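Local coordinates for phosphotriesterase family protein (Listeria monocytogenes serotype 4b str. H7858, PDB 3PNZ), which probably hydrolyses phosphorylated sugar lactones as a zinc-dependent lactonase of the amidohydrolase fold, at residues A[90-98]-A[131-139]. Numbering follows the deposited sequence.
Sequences VGTAGFNKS and LTEFVVNEV. With PO4 (phosphate ion), chain K.
Ala93 and Phe95 meet one side of helix 128-140 as the chain runs out of the TIM barrel of this amidohydrolase past strand 88-92. The helix lies on the crossover between the parallel neighbours 88-92 and 150-152, so the loop after the first strand packs on the helix that precedes the second. The methyl of Ala93 faces the helix and lies among Val135, Glu138 and Val139, with its CB 3.6 Å from CB of Glu138 and 4.0 Å from CG2 of Val139. Two residues on, the Phe95 ring reaches Val135 obliquely, CE2 of Phe95 standing 3.9 Å from CG2 of Val135; the same methyl also touches CA of Gly94. CZ of Phe95 comes to 4.3 Å from CD2 of Leu131. Beyond Phe95, ND2 of Asn96 and NZ of Lys97 hydrogen-bond a phosphate ion, probably from the crystallisation liquor; its place could mimic the phosphate of a substrate. Within this apolar packing the carboxylate of Glu138 is buried yet paired: OE2 forms a salt bridge with Arg73, whose NH2 also hydrogen-bonds Thr92 O. OE1 of Glu138, met nearly along its C-O axis, accepts a hydrogen bond from N of Gly94 at 3.1 Å, with an N-H...O angle of 154°.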
loop_
_atom_site.group_PDB
_atom_site.type_symbol
_atom_site.label_atom_id
_atom_site.label_comp_id
_atom_site.label_asym_id
_atom_site.label_seq_id
_atom_site.Cartn_x
_atom_site.Cartn_y
_atom_site.Cartn_z
ATOM N N VAL A 90 -8.220 2.815 4.649
ATOM C CA VAL A 90 -8.067 1.367 4.678
ATOM C C VAL A 90 -6.690 1.073 5.261
ATOM O O VAL A 90 -5.675 1.439 4.668
ATOM C CB VAL A 90 -8.158 0.758 3.266
ATOM C CG1 VAL A 90 -7.873 -0.734 3.307
ATOM C CG2 VAL A 90 -9.536 1.033 2.653
ATOM N N GLY A 91 -6.651 0.429 6.422
ATOM C CA GLY A 91 -5.392 0.104 7.075
ATOM C C GLY A 91 -4.805 -1.196 6.564
ATOM O O GLY A 91 -5.484 -1.969 5.888
ATOM N N THR A 92 -3.538 -1.444 6.885
ATOM C CA THR A 92 -2.847 -2.600 6.352
ATOM C C THR A 92 -2.254 -3.480 7.445
ATOM O O THR A 92 -1.497 -3.004 8.293
ATOM C CB THR A 92 -1.730 -2.139 5.413
ATOM O OG1 THR A 92 -2.315 -1.416 4.325
ATOM C CG2 THR A 92 -0.932 -3.331 4.890
ATOM N N ALA A 93 -2.596 -4.762 7.408
ATOM C CA ALA A 93 -2.041 -5.742 8.325
ATOM C C ALA A 93 -0.808 -6.408 7.714
ATOM O O ALA A 93 -0.648 -6.429 6.496
ATOM C CB ALA A 93 -3.088 -6.804 8.649
ATOM N N GLY A 94 0.069 -6.945 8.548
ATOM C CA GLY A 94 1.174 -7.732 8.026
ATOM C C GLY A 94 2.517 -7.025 8.042
ATOM O O GLY A 94 2.805 -6.260 8.953
ATOM N N PHE A 95 3.313 -7.256 6.999
ATOM C CA PHE A 95 4.733 -6.902 7.006
ATOM C C PHE A 95 5.111 -6.063 5.778
ATOM O O PHE A 95 4.505 -6.210 4.722
ATOM C CB PHE A 95 5.569 -8.190 7.033
ATOM C CG PHE A 95 5.062 -9.223 8.002
ATOM C CD1 PHE A 95 5.536 -9.265 9.307
ATOM C CD2 PHE A 95 4.105 -10.146 7.615
ATOM C CE1 PHE A 95 5.069 -10.207 10.204
ATOM C CE2 PHE A 95 3.629 -11.096 8.507
ATOM C CZ PHE A 95 4.112 -11.126 9.808
ATOM N N ASN A 96 6.121 -5.196 5.913
ATOM C CA ASN A 96 6.525 -4.297 4.817
ATOM C C ASN A 96 7.748 -4.776 4.030
ATOM O O ASN A 96 7.689 -4.864 2.803
ATOM C CB ASN A 96 6.729 -2.865 5.339
ATOM C CG ASN A 96 7.077 -1.853 4.232
ATOM O OD1 ASN A 96 7.122 -0.649 4.487
ATOM N ND2 ASN A 96 7.321 -2.333 3.018
ATOM N N LYS A 97 8.850 -5.080 4.722
ATOM C CA LYS A 97 10.104 -5.490 4.072
ATOM C C LYS A 97 11.174 -5.869 5.111
ATOM O O LYS A 97 11.292 -5.209 6.140
ATOM C CB LYS A 97 10.630 -4.385 3.139
ATOM C CG LYS A 97 10.736 -3.003 3.780
ATOM C CD LYS A 97 10.862 -1.934 2.708
ATOM C CE LYS A 97 10.857 -0.537 3.290
ATOM N NZ LYS A 97 10.732 0.499 2.210
ATOM N N SER A 98 11.959 -6.905 4.827
ATOM C CA SER A 98 12.794 -7.541 5.851
ATOM C C SER A 98 13.939 -6.704 6.416
ATOM O O SER A 98 14.371 -6.953 7.541
ATOM C CB SER A 98 13.339 -8.889 5.376
ATOM O OG SER A 98 14.312 -8.717 4.357
ATOM N N LEU A 131 2.174 -16.612 13.022
ATOM C CA LEU A 131 2.262 -15.365 12.272
ATOM C C LEU A 131 0.938 -15.098 11.551
ATOM O O LEU A 131 0.460 -13.961 11.505
ATOM C CB LEU A 131 3.450 -15.388 11.294
ATOM C CG LEU A 131 4.835 -15.346 11.956
ATOM C CD1 LEU A 131 5.946 -15.485 10.902
ATOM C CD2 LEU A 131 5.020 -14.072 12.774
ATOM N N THR A 132 0.339 -16.148 11.004
ATOM C CA THR A 132 -0.975 -16.026 10.389
ATOM C C THR A 132 -1.987 -15.489 11.407
ATOM O O THR A 132 -2.729 -14.562 11.115
ATOM C CB THR A 132 -1.452 -17.363 9.817
ATOM O OG1 THR A 132 -0.582 -17.760 8.744
ATOM C CG2 THR A 132 -2.892 -17.250 9.297
ATOM N N GLU A 133 -1.991 -16.056 12.611
ATOM C CA GLU A 133 -2.915 -15.607 13.654
ATOM C C GLU A 133 -2.786 -14.110 13.913
ATOM O O GLU A 133 -3.787 -13.407 14.074
ATOM C CB GLU A 133 -2.686 -16.369 14.958
ATOM C CG GLU A 133 -2.954 -17.854 14.881
ATOM C CD GLU A 133 -3.010 -18.500 16.258
ATOM O OE1 GLU A 133 -3.097 -17.754 17.263
ATOM O OE2 GLU A 133 -2.968 -19.749 16.331
ATOM N N PHE A 134 -1.546 -13.633 13.975
ATOM C CA PHE A 134 -1.275 -12.217 14.186
ATOM C C PHE A 134 -1.922 -11.347 13.103
ATOM O O PHE A 134 -2.584 -10.346 13.401
ATOM C CB PHE A 134 0.238 -11.958 14.236
ATOM C CG PHE A 134 0.601 -10.522 14.015
ATOM C CD1 PHE A 134 0.501 -9.604 15.045
ATOM C CD2 PHE A 134 1.015 -10.083 12.765
ATOM C CE1 PHE A 134 0.810 -8.273 14.837
ATOM C CE2 PHE A 134 1.330 -8.755 12.550
ATOM C CZ PHE A 134 1.227 -7.849 13.586
ATOM N N VAL A 135 -1.736 -11.736 11.846
ATOM C CA VAL A 135 -2.288 -10.985 10.725
ATOM C C VAL A 135 -3.816 -11.054 10.733
ATOM O O VAL A 135 -4.491 -10.051 10.525
ATOM C CB VAL A 135 -1.737 -11.495 9.371
ATOM C CG1 VAL A 135 -2.367 -10.736 8.206
ATOM C CG2 VAL A 135 -0.210 -11.370 9.332
ATOM N N VAL A 136 -4.357 -12.244 10.972
ATOM C CA VAL A 136 -5.806 -12.406 11.040
ATOM C C VAL A 136 -6.409 -11.505 12.121
ATOM O O VAL A 136 -7.440 -10.863 11.911
ATOM C CB VAL A 136 -6.198 -13.869 11.306
ATOM C CG1 VAL A 136 -7.702 -13.976 11.569
ATOM C CG2 VAL A 136 -5.804 -14.744 10.128
ATOM N N ASN A 137 -5.749 -11.445 13.271
ATOM C CA ASN A 137 -6.242 -10.637 14.384
ATOM C C ASN A 137 -6.239 -9.145 14.060
ATOM O O ASN A 137 -7.116 -8.408 14.509
ATOM C CB ASN A 137 -5.448 -10.931 15.661
ATOM C CG ASN A 137 -5.761 -12.313 16.239
ATOM O OD1 ASN A 137 -6.799 -12.907 15.937
ATOM N ND2 ASN A 137 -4.860 -12.828 17.069
ATOM N N GLU A 138 -5.264 -8.698 13.265
ATOM C CA GLU A 138 -5.232 -7.294 12.844
ATOM C C GLU A 138 -6.426 -6.939 11.954
ATOM O O GLU A 138 -6.943 -5.819 12.003
ATOM C CB GLU A 138 -3.900 -6.958 12.146
ATOM C CG GLU A 138 -2.710 -6.995 13.086
ATOM C CD GLU A 138 -1.487 -6.257 12.549
ATOM O OE1 GLU A 138 -1.146 -6.424 11.356
ATOM O OE2 GLU A 138 -0.858 -5.514 13.334
ATOM N N VAL A 139 -6.867 -7.904 11.151
ATOM C CA VAL A 139 -7.980 -7.700 10.234
ATOM C C VAL A 139 -9.329 -7.840 10.940
ATOM O O VAL A 139 -10.257 -7.082 10.677
ATOM C CB VAL A 139 -7.933 -8.713 9.080
ATOM C CG1 VAL A 139 -9.208 -8.655 8.252
ATOM C CG2 VAL A 139 -6.712 -8.439 8.196
HETATM P P PO4 K . 7.806 1.598 1.705
HETATM O O1 PO4 K . 7.301 1.859 3.106
HETATM O O2 PO4 K . 8.103 0.128 1.569
HETATM O O3 PO4 K . 6.780 1.968 0.672
HETATM O O4 PO4 K . 9.027 2.440 1.431
#